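Sugar phosphate isomerase/epimerase (Parabacteroides distasonis, PDB 3L23) probably works as a metal-dependent sugar phosphate isomerase or epimerase, holding a magnesium ion in a xylose isomerase-like TIM barrel. Local coordinates at residues Lys13-Gln18 / Met41-Leu46; Asp216-Val221 / Gly253-Glu258; Leu241-Arg246 / Met259-Met264. All coordinates share one frame; numbering follows the deposited sequence. Where two conformers were deposited one is given.

Interaction 1 of 3, residues Lys13-Gln18 / Met41-Leu46. With EDO (1,2-ethanediol), chain F.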
loop_
_atom_site.group_PDB
_atom_site.type_symbol
_atom_site.label_atom_id
_atom_site.label_comp_id
_atom_site.label_asym_id
_atom_site.label_seq_id
_atom_site.Cartn_x
_atom_site.Cartn_y
_atom_site.Cartn_z
ATOM N N LYS A 13 3.434 -21.559 -4.477
ATOM C CA LYS A 13 3.400 -20.533 -3.446
ATOM C C LYS A 13 2.371 -19.504 -3.824
ATOM O O LYS A 13 2.206 -19.232 -5.023
ATOM C CB LYS A 13 4.767 -19.878 -3.326
ATOM C CG LYS A 13 5.875 -20.839 -2.935
ATOM C CD LYS A 13 7.194 -20.142 -2.633
ATOM C CE LYS A 13 8.366 -21.112 -2.566
ATOM N NZ LYS A 13 9.680 -20.464 -2.172
ATOM N N GLU A 14 1.684 -18.948 -2.820
ATOM C CA GLU A 14 0.763 -17.848 -3.006
ATOM C C GLU A 14 1.563 -16.562 -2.991
ATOM O O GLU A 14 2.205 -16.262 -1.982
ATOM C CB GLU A 14 -0.214 -17.803 -1.866
ATOM C CG GLU A 14 -1.236 -18.885 -1.920
ATOM C CD GLU A 14 -2.595 -18.288 -2.150
ATOM O OE1 GLU A 14 -2.893 -17.870 -3.318
ATOM O OE2 GLU A 14 -3.337 -18.206 -1.121
ATOM N N ILE A 15 1.507 -15.794 -4.076
ATOM C CA ILE A 15 2.265 -14.558 -4.207
ATOM C C ILE A 15 1.375 -13.424 -4.675
ATOM O O ILE A 15 0.633 -13.576 -5.640
ATOM C CB ILE A 15 3.505 -14.703 -5.206
ATOM C CG1 ILE A 15 4.351 -15.947 -4.890
ATOM C CG2 ILE A 15 4.387 -13.476 -5.181
ATOM C CD1 ILE A 15 5.438 -16.279 -5.906
ATOM N N GLY A 16 1.431 -12.298 -3.967
ATOM C CA GLY A 16 0.694 -11.133 -4.365
ATOM C C GLY A 16 1.495 -10.169 -5.183
ATOM O O GLY A 16 2.733 -10.089 -5.041
ATOM N N LEU A 17 0.795 -9.371 -6.005
ATOM C CA LEU A 17 1.404 -8.303 -6.816
ATOM C C LEU A 17 0.650 -6.986 -6.688
ATOM O O LEU A 17 -0.580 -6.940 -6.883
ATOM C CB LEU A 17 1.414 -8.665 -8.310
ATOM C CG LEU A 17 2.127 -7.782 -9.331
ATOM C CD1 LEU A 17 3.633 -7.560 -9.018
ATOM C CD2 LEU A 17 1.950 -8.303 -10.784
ATOM N N GLN A 18 1.384 -5.907 -6.421
ATOM C CA GLN A 18 0.827 -4.570 -6.512
ATOM C C GLN A 18 0.954 -4.203 -7.990
ATOM O O GLN A 18 2.061 -4.056 -8.548
ATOM C CB GLN A 18 1.554 -3.612 -5.567
ATOM C CG GLN A 18 1.414 -2.132 -5.824
ATOM C CD GLN A 18 0.004 -1.649 -6.061
ATOM O OE1 GLN A 18 -0.342 -1.330 -7.186
ATOM N NE2 GLN A 18 -0.816 -1.565 -4.995
HETATM N N MSE A 41 3.385 -15.972 -14.534
HETATM C CA MSE A 41 4.614 -15.613 -13.804
HETATM C C MSE A 41 4.619 -16.123 -12.352
HETATM O O MSE A 41 5.666 -16.069 -11.693
HETATM C CB MSE A 41 4.837 -14.077 -13.828
HETATM C CG MSE A 41 5.155 -13.535 -15.200
HETATM SE SE MSE A 41 5.693 -11.677 -15.096
HETATM C CE MSE A 41 3.999 -10.853 -14.707
ATOM N N GLY A 42 3.476 -16.585 -11.857
ATOM C CA GLY A 42 3.386 -17.208 -10.529
ATOM C C GLY A 42 2.639 -16.407 -9.486
ATOM O O GLY A 42 2.688 -16.749 -8.312
ATOM N N TYR A 43 1.945 -15.344 -9.897
ATOM C CA TYR A 43 1.159 -14.532 -8.985
ATOM C C TYR A 43 -0.273 -15.035 -8.883
ATOM O O TYR A 43 -0.834 -15.475 -9.850
ATOM C CB TYR A 43 1.148 -13.064 -9.445
ATOM C CG TYR A 43 2.508 -12.439 -9.403
ATOM C CD1 TYR A 43 3.037 -11.966 -8.203
ATOM C CD2 TYR A 43 3.322 -12.381 -10.534
ATOM C CE1 TYR A 43 4.303 -11.432 -8.143
ATOM C CE2 TYR A 43 4.634 -11.829 -10.457
ATOM C CZ TYR A 43 5.090 -11.329 -9.252
ATOM O OH TYR A 43 6.368 -10.775 -9.111
ATOM N N SER A 44 -0.882 -14.898 -7.705
ATOM C CA SER A 44 -2.274 -15.303 -7.519
ATOM C C SER A 44 -3.220 -14.249 -6.939
ATOM O O SER A 44 -4.443 -14.376 -7.070
ATOM C CB SER A 44 -2.276 -16.526 -6.600
ATOM O OG SER A 44 -1.676 -16.139 -5.368
ATOM N N LYS A 45 -2.640 -13.243 -6.296
ATOM C CA LYS A 45 -3.337 -12.216 -5.564
ATOM C C LYS A 45 -2.917 -10.822 -6.038
ATOM O O LYS A 45 -1.728 -10.550 -6.257
ATOM C CB LYS A 45 -3.036 -12.374 -4.053
ATOM C CG LYS A 45 -3.623 -13.648 -3.471
ATOM C CD LYS A 45 -2.929 -14.125 -2.199
ATOM C CE LYS A 45 -3.187 -13.216 -1.004
ATOM N NZ LYS A 45 -2.678 -13.839 0.306
ATOM N N LEU A 46 -3.883 -9.931 -6.192
ATOM C CA LEU A 46 -3.625 -8.571 -6.685
ATOM C C LEU A 46 -3.958 -7.514 -5.653
ATOM O O LEU A 46 -4.926 -7.666 -4.933
ATOM C CB LEU A 46 -4.465 -8.286 -7.899
ATOM C CG LEU A 46 -4.237 -9.203 -9.104
ATOM C CD1 LEU A 46 -5.198 -8.768 -10.232
ATOM C CD2 LEU A 46 -2.766 -9.252 -9.574
HETATM C C1 EDO F . 0.676 -13.270 -0.722
HETATM O O1 EDO F . -0.315 -12.337 -0.244
HETATM C C2 EDO F . 0.924 -14.355 0.311
HETATM O O2 EDO F . -0.282 -15.085 0.454
HETATM O O HOH W 1 0.886 -17.461 -6.461
HETATM O O HOH W 2 3.769 -19.694 -7.681
HETATM O O HOH W 3 -4.376 -16.464 0.570
#

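Interaction 2 of 3, residues Asp216-Val221 / Gly253-Glu258. With MG (magnesium ion), chain B.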
loop_
_atom_site.group_PDB
_atom_site.type_symbol
_atom_site.label_atom_id
_atom_site.label_comp_id
_atom_site.label_asym_id
_atom_site.label_seq_id
_atom_site.Cartn_x
_atom_site.Cartn_y
_atom_site.Cartn_z
ATOM N N ASP A 216 5.704 -1.057 4.042
ATOM C CA ASP A 216 6.553 -1.258 2.863
ATOM C C ASP A 216 7.964 -1.405 3.383
ATOM O O ASP A 216 8.569 -0.442 3.880
ATOM C CB ASP A 216 6.407 -0.117 1.883
ATOM C CG ASP A 216 7.174 -0.331 0.598
ATOM O OD1 ASP A 216 8.379 -0.582 0.685
ATOM O OD2 ASP A 216 6.575 -0.155 -0.482
ATOM N N VAL A 217 8.494 -2.614 3.239
ATOM C CA VAL A 217 9.782 -2.895 3.884
ATOM C C VAL A 217 10.922 -2.074 3.283
ATOM O O VAL A 217 11.867 -1.733 4.003
ATOM C CB VAL A 217 10.111 -4.421 3.916
ATOM C CG1 VAL A 217 9.051 -5.151 4.705
ATOM C CG2 VAL A 217 10.258 -5.034 2.507
ATOM N N TYR A 218 10.904 -1.840 1.958
ATOM C CA TYR A 218 11.956 -1.083 1.301
ATOM C C TYR A 218 11.933 0.382 1.766
ATOM O O TYR A 218 12.982 0.974 2.113
ATOM C CB TYR A 218 11.789 -1.106 -0.216
ATOM C CG TYR A 218 12.693 -0.163 -0.983
ATOM C CD1 TYR A 218 14.040 -0.453 -1.240
ATOM C CD2 TYR A 218 12.221 1.081 -1.475
ATOM C CE1 TYR A 218 14.827 0.398 -1.981
ATOM C CE2 TYR A 218 12.988 1.896 -2.180
ATOM C CZ TYR A 218 14.316 1.588 -2.443
ATOM O OH TYR A 218 15.127 2.405 -3.156
ATOM N N TRP A 219 10.747 0.993 1.720
ATOM C CA TRP A 219 10.694 2.393 2.077
ATOM C C TRP A 219 10.978 2.610 3.552
ATOM O O TRP A 219 11.425 3.678 3.946
ATOM C CB TRP A 219 9.373 3.046 1.642
ATOM C CG TRP A 219 9.366 3.263 0.160
ATOM C CD1 TRP A 219 8.678 2.554 -0.760
ATOM C CD2 TRP A 219 10.131 4.236 -0.566
ATOM N NE1 TRP A 219 8.968 2.998 -2.007
ATOM C CE2 TRP A 219 9.837 4.057 -1.924
ATOM C CE3 TRP A 219 11.019 5.240 -0.195
ATOM C CZ2 TRP A 219 10.412 4.827 -2.922
ATOM C CZ3 TRP A 219 11.578 6.045 -1.175
ATOM C CH2 TRP A 219 11.296 5.813 -2.543
ATOM N N THR A 220 10.738 1.614 4.383
ATOM C CA THR A 220 11.127 1.652 5.820
ATOM C C THR A 220 12.639 1.750 5.965
ATOM O O THR A 220 13.182 2.649 6.656
ATOM C CB THR A 220 10.531 0.449 6.628
ATOM O OG1 THR A 220 9.113 0.451 6.440
ATOM C CG2 THR A 220 10.847 0.573 8.137
ATOM N N VAL A 221 13.346 0.898 5.225
ATOM C CA VAL A 221 14.794 0.975 5.189
ATOM C C VAL A 221 15.291 2.332 4.627
ATOM O O VAL A 221 16.242 2.920 5.152
ATOM C CB VAL A 221 15.384 -0.250 4.431
ATOM C CG1 VAL A 221 16.919 -0.126 4.230
ATOM C CG2 VAL A 221 14.981 -1.595 5.172
ATOM N N GLY A 253 22.497 -4.251 -2.334
ATOM C CA GLY A 253 23.055 -4.532 -1.018
ATOM C C GLY A 253 22.143 -4.257 0.150
ATOM O O GLY A 253 22.542 -4.406 1.298
HETATM N N MSE A 254 20.903 -3.872 -0.148
HETATM C CA MSE A 254 19.879 -3.487 0.766
HETATM C C MSE A 254 18.925 -4.721 0.878
HETATM O O MSE A 254 18.830 -5.528 -0.076
HETATM C CB MSE A 254 19.157 -2.234 0.169
HETATM C CG MSE A 254 20.013 -1.389 -0.895
HETATM SE SE MSE A 254 19.193 0.094 -1.780
HETATM C CE MSE A 254 19.208 1.269 -0.147
HETATM N N MSE A 255 18.227 -4.856 1.969
HETATM C CA MSE A 255 17.184 -5.825 2.192
HETATM C C MSE A 255 17.705 -7.214 2.593
HETATM O O MSE A 255 18.483 -7.884 1.878
HETATM C CB MSE A 255 16.202 -5.958 1.009
HETATM C CG MSE A 255 15.757 -4.635 0.385
HETATM SE SE MSE A 255 15.331 -3.271 1.643
HETATM C CE MSE A 255 13.929 -4.253 2.449
ATOM N N ASN A 256 17.270 -7.575 3.779
ATOM C CA ASN A 256 17.451 -8.916 4.296
ATOM C C ASN A 256 16.085 -9.618 4.207
ATOM O O ASN A 256 15.308 -9.657 5.179
ATOM C CB ASN A 256 17.945 -8.903 5.738
ATOM C CG ASN A 256 18.312 -10.310 6.226
ATOM O OD1 ASN A 256 17.919 -11.304 5.625
ATOM N ND2 ASN A 256 19.117 -10.382 7.269
ATOM N N PHE A 257 15.785 -10.167 3.044
ATOM C CA PHE A 257 14.483 -10.837 2.877
ATOM C C PHE A 257 14.327 -12.112 3.743
ATOM O O PHE A 257 13.214 -12.382 4.207
ATOM C CB PHE A 257 14.194 -11.103 1.407
ATOM C CG PHE A 257 13.964 -9.863 0.622
ATOM C CD1 PHE A 257 12.935 -8.983 0.965
ATOM C CD2 PHE A 257 14.803 -9.545 -0.436
ATOM C CE1 PHE A 257 12.745 -7.826 0.196
ATOM C CE2 PHE A 257 14.627 -8.397 -1.178
ATOM C CZ PHE A 257 13.596 -7.561 -0.878
ATOM N N GLU A 258 15.404 -12.839 4.010
ATOM C CA GLU A 258 15.290 -14.020 4.876
ATOM C C GLU A 258 14.735 -13.619 6.238
ATOM O O GLU A 258 13.805 -14.247 6.732
ATOM C CB GLU A 258 16.623 -14.762 4.993
ATOM C CG GLU A 258 16.541 -16.038 5.836
ATOM C CD GLU A 258 17.831 -16.815 5.878
ATOM O OE1 GLU A 258 18.852 -16.375 5.286
ATOM O OE2 GLU A 258 17.828 -17.894 6.502
HETATM MG MG MG B . 4.959 0.180 -1.588
HETATM O O HOH W 4 5.848 2.034 -2.139
HETATM O O HOH W 5 3.316 1.077 -3.034
#

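Interaction 3 of 3, residues Leu241-Arg246 / Met259-Met264. With MG (magnesium ion), chain B.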
loop_
_atom_site.group_PDB
_atom_site.type_symbol
_atom_site.label_atom_id
_atom_site.label_comp_id
_atom_site.label_asym_id
_atom_site.label_seq_id
_atom_site.Cartn_x
_atom_site.Cartn_y
_atom_site.Cartn_z
ATOM N N LEU A 241 2.287 -6.659 4.230
ATOM C CA LEU A 241 3.550 -6.070 3.800
ATOM C C LEU A 241 3.624 -5.767 2.301
ATOM O O LEU A 241 2.987 -6.414 1.493
ATOM C CB LEU A 241 4.758 -6.997 4.088
ATOM C CG LEU A 241 5.036 -7.445 5.529
ATOM C CD1 LEU A 241 6.274 -8.309 5.587
ATOM C CD2 LEU A 241 5.190 -6.191 6.400
ATOM N N HIS A 242 4.399 -4.746 1.949
ATOM C CA HIS A 242 4.963 -4.655 0.615
ATOM C C HIS A 242 6.376 -5.190 0.666
ATOM O O HIS A 242 7.178 -4.771 1.514
ATOM C CB HIS A 242 4.992 -3.223 0.091
ATOM C CG HIS A 242 3.728 -2.814 -0.587
ATOM N ND1 HIS A 242 3.643 -1.650 -1.336
ATOM C CD2 HIS A 242 2.503 -3.383 -0.612
ATOM C CE1 HIS A 242 2.414 -1.568 -1.828
ATOM N NE2 HIS A 242 1.708 -2.600 -1.403
ATOM N N ILE A 243 6.652 -6.154 -0.218
ATOM C CA ILE A 243 7.973 -6.751 -0.390
ATOM C C ILE A 243 8.567 -6.116 -1.643
ATOM O O ILE A 243 8.035 -6.240 -2.759
ATOM C CB ILE A 243 7.882 -8.301 -0.522
ATOM C CG1 ILE A 243 7.246 -8.975 0.713
ATOM C CG2 ILE A 243 9.244 -8.972 -0.814
ATOM C CD1 ILE A 243 7.936 -8.744 2.049
ATOM N N LYS A 244 9.656 -5.373 -1.433
ATOM C CA LYS A 244 10.224 -4.486 -2.429
ATOM C C LYS A 244 11.712 -4.355 -2.180
ATOM O O LYS A 244 12.130 -4.428 -1.013
ATOM C CB LYS A 244 9.587 -3.099 -2.298
ATOM C CG LYS A 244 9.950 -2.161 -3.371
ATOM C CD LYS A 244 9.311 -0.787 -3.260
ATOM C CE LYS A 244 9.764 0.076 -4.417
ATOM N NZ LYS A 244 11.271 0.225 -4.551
ATOM N N ASP A 245 12.486 -4.127 -3.244
ATOM C CA ASP A 245 13.940 -3.892 -3.184
ATOM C C ASP A 245 14.161 -2.608 -4.010
ATOM O O ASP A 245 13.184 -1.954 -4.402
ATOM C CB ASP A 245 14.691 -5.124 -3.755
ATOM C CG ASP A 245 16.123 -5.268 -3.248
ATOM O OD1 ASP A 245 16.813 -4.255 -2.938
ATOM O OD2 ASP A 245 16.615 -6.434 -3.235
ATOM N N ARG A 246 15.408 -2.233 -4.261
ATOM C CA ARG A 246 15.711 -1.121 -5.166
ATOM C C ARG A 246 15.132 -1.403 -6.550
ATOM O O ARG A 246 14.508 -0.517 -7.188
ATOM C CB ARG A 246 17.207 -0.917 -5.234
ATOM C CG ARG A 246 17.726 0.068 -6.263
ATOM C CD ARG A 246 17.096 1.427 -6.219
ATOM N NE ARG A 246 17.221 2.104 -4.928
ATOM C CZ ARG A 246 18.225 2.885 -4.534
ATOM N NH1 ARG A 246 19.299 3.094 -5.275
ATOM N NH2 ARG A 246 18.139 3.457 -3.342
HETATM N N MSE A 259 15.293 -12.575 6.844
HETATM C CA MSE A 259 14.838 -12.109 8.154
HETATM C C MSE A 259 13.455 -11.494 8.084
HETATM O O MSE A 259 12.647 -11.679 8.992
HETATM C CB MSE A 259 15.878 -11.134 8.778
HETATM C CG MSE A 259 15.623 -10.757 10.190
HETATM SE SE MSE A 259 15.953 -12.242 11.415
HETATM C CE MSE A 259 14.172 -12.112 12.298
ATOM N N ILE A 260 13.184 -10.720 7.027
ATOM C CA ILE A 260 11.867 -10.126 6.830
ATOM C C ILE A 260 10.784 -11.221 6.771
ATOM O O ILE A 260 9.785 -11.126 7.474
ATOM C CB ILE A 260 11.830 -9.231 5.588
ATOM C CG1 ILE A 260 12.585 -7.948 5.886
ATOM C CG2 ILE A 260 10.403 -8.910 5.163
ATOM C CD1 ILE A 260 12.874 -7.116 4.648
ATOM N N PHE A 261 10.995 -12.261 5.966
ATOM C CA PHE A 261 9.994 -13.344 5.888
ATOM C C PHE A 261 9.890 -14.169 7.172
ATOM O O PHE A 261 8.797 -14.560 7.566
ATOM C CB PHE A 261 10.233 -14.252 4.693
ATOM C CG PHE A 261 9.633 -13.721 3.437
ATOM C CD1 PHE A 261 10.353 -12.804 2.614
ATOM C CD2 PHE A 261 8.333 -14.067 3.082
ATOM C CE1 PHE A 261 9.787 -12.287 1.452
ATOM C CE2 PHE A 261 7.776 -13.551 1.929
ATOM C CZ PHE A 261 8.488 -12.669 1.122
ATOM N N LYS A 262 11.013 -14.417 7.826
ATOM C CA LYS A 262 10.988 -15.113 9.103
ATOM C C LYS A 262 10.085 -14.361 10.067
ATOM O O LYS A 262 9.210 -14.950 10.754
ATOM C CB LYS A 262 12.401 -15.215 9.658
ATOM C CG LYS A 262 12.470 -15.827 11.033
ATOM C CD LYS A 262 13.870 -16.244 11.374
ATOM C CE LYS A 262 14.033 -16.369 12.858
ATOM N NZ LYS A 262 15.320 -17.015 13.170
ATOM N N GLN A 263 10.288 -13.051 10.128
ATOM C CA GLN A 263 9.515 -12.240 11.041
ATOM C C GLN A 263 8.031 -12.165 10.623
ATOM O O GLN A 263 7.150 -12.167 11.476
ATOM C CB GLN A 263 10.119 -10.819 11.197
ATOM C CG GLN A 263 9.515 -10.083 12.380
ATOM C CD GLN A 263 9.844 -10.727 13.718
ATOM O OE1 GLN A 263 11.033 -11.013 14.019
ATOM N NE2 GLN A 263 8.801 -11.018 14.530
HETATM N N MSE A 264 7.774 -12.087 9.323
HETATM C CA MSE A 264 6.420 -12.047 8.794
HETATM C C MSE A 264 5.610 -13.284 9.273
HETATM O O MSE A 264 4.476 -13.146 9.787
HETATM C CB MSE A 264 6.450 -11.962 7.264
HETATM C CG MSE A 264 5.090 -11.675 6.649
HETATM SE SE MSE A 264 5.146 -11.873 4.718
HETATM C CE MSE A 264 4.994 -13.735 4.675
HETATM MG MG MG B . 4.959 0.180 -1.588
HETATM O O HOH W 4 5.848 2.034 -2.139
HETATM O O HOH W 5 3.316 1.077 -3.034
#

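Interaction 1 of 3, residues Lys13-Gln18 / Met41-Leu46
Lys13 O and Gly42 O are bridged by a water that donates to both and accepts from Ile15 N; Gly42, with positive phi, closes the preceding helix in a Schellman motif. The Glu14 side chain bends at chi2 (-114°), bringing OE1 to Ser44 OG, which donates at 2.9 Å from the anti side, 33° out of the carboxylate plane. Another water links Glu14 OE2 to Lys45 NZ, whose stronger partners are Asp271, in a salt bridge, and a bound ethanediol. Ile15 O accepts a nearly straight bond from Ser44 N (2.9 Å, 172°) and a weak one from Lys45 N, while its CG2 packs on Tyr43 CE1 at 3.6 Å. Gly16 pairs with Lys45 in parallel register, joining two strands of a beta-alpha-beta unit of the barrel, linked by helix 31-40. Leu17 N donates to Lys45 O (2.8 Å). The Leu17 side chain crosses one face of the Tyr43 ring, CB making an off-centre CH-pi contact 4.2 Å from the ring centroid, and Tyr43 OH is hydrogen-bonded to Val289 O. An alanine in place of Tyr43 would probably open a gap beside Ile15 and Leu17 and leave Val289 O without its hydroxyl partner. Leu17 CB also meets Leu46 CD2.

Interaction 2 of 3, residues Asp216-Val221 / Gly253-Glu258
Met255, a selenomethionine, reaches across to Val217, Tyr218 and Val221 with the end of a curled side chain. Its bends at chi2 (-43°) and chi3 (-61°) fold SE and CE toward the first turn of helix 217-222. CE lies 3.6 Å from Val217 O and also touches Val217 CG2, the two side chains crossing at a slant. SE passes Val221 CG2 at 3.9 Å, and here the side chains run past each other in opposite directions. The same selenium comes within 4.2 Å of Tyr218 CD1. Closer to its own backbone, Met255 CB sits 3.5 Å above the Phe257 ring plane, offset toward the rim, while Val217 CG2 approaches the edge of that ring. No hydrogen bond crosses the contact, so shape and apolar packing alone join the two segments. In the TIM barrel this places the loop leading into helix 257-267 against the helix that starts where strand 211-216 ends, beside the metal site. Asp216 occupies that junction: OD2 binds magnesium at 2.0 Å, and OD1, the N-cap acceptor, receives Trp219 N at 3.0 Å from above the carboxylate plane. The capping bond is likely to restrict rotation of the carboxylate and so to position the metal-binding oxygen. His165, His242 and Glu275 supply the other protein ligands. Asp216 O is gripped twice, by Thr220 N and Thr220 OG1. On the helix itself, Tyr218 lays CE2 over the centre of one face of the Trp219 ring, 3.8 Å above its plane; its hydroxyl bonds to Arg246, and its ring makes a cation-pi contact with Lys244.

Interaction 3 of 3, residues Leu241-Arg246 / Met259-Met264
Ile243 points its CB at helix 259-264 and sets its branches against Phe261, with the tip also reaching Ile260. From CB, CG2 stands anti to the backbone N and comes 4.1 Å from Phe261 CE1. The other branch, CG1, is anti to the carbonyl carbon (chi1 -60°) and meets Phe261 CZ at 3.9 Å. At the tip, CD1 touches both neighbours, lying 4.0 Å from Ile260 CG2 and equally near Phe261 CE1. Two residues earlier on the same face of the strand, Leu241 uses a single methyl: its CD1 lies against CG of the selenomethionine Met264 at 3.7 Å, close to the selenium, and also reaches Ile260 CG2. All five side chains are buried, and no hydrogen bond links the segments. Strand 241-243 and helix 259-264 run nearly antiparallel, their axes 157° apart and 11.3 Å away at closest approach. Between the two apolar residues, His242 turns to the other side of the strand, where ND1 binds magnesium at 2.3 Å and NE2 is hydrogen-bonded to Glu47. Metal ligand inward and apolar neighbours outward against the covering helix is the pattern of a TIM-barrel strand, here in the beta-alpha-beta unit of strand 238-243, helix 257-267 and strand 272-274.

How the interactions relate
All the touching residues of interaction 3 are buried, whereas interactions 1 and 2 each combine buried residues with more exposed ones. Interaction 1 stands apart in chemistry: neighbouring parallel strands are tied by backbone bonds, waters and polar side chains, beside an apolar patch round the Tyr43 ring. The other two, about 6 Å apart between centres, are apolar and share helix 257-267, interaction 2 meeting its start and the loop before it, interaction 3 packing its body on a strand. Each of these also contributes a magnesium ligand, and a probable hydrogen bond from Val217 N to His242 O joins them. Interaction 1 belongs to the same curled sheet and touches interaction 3 where Gln18 packs on His242, but supplies no metal ligand.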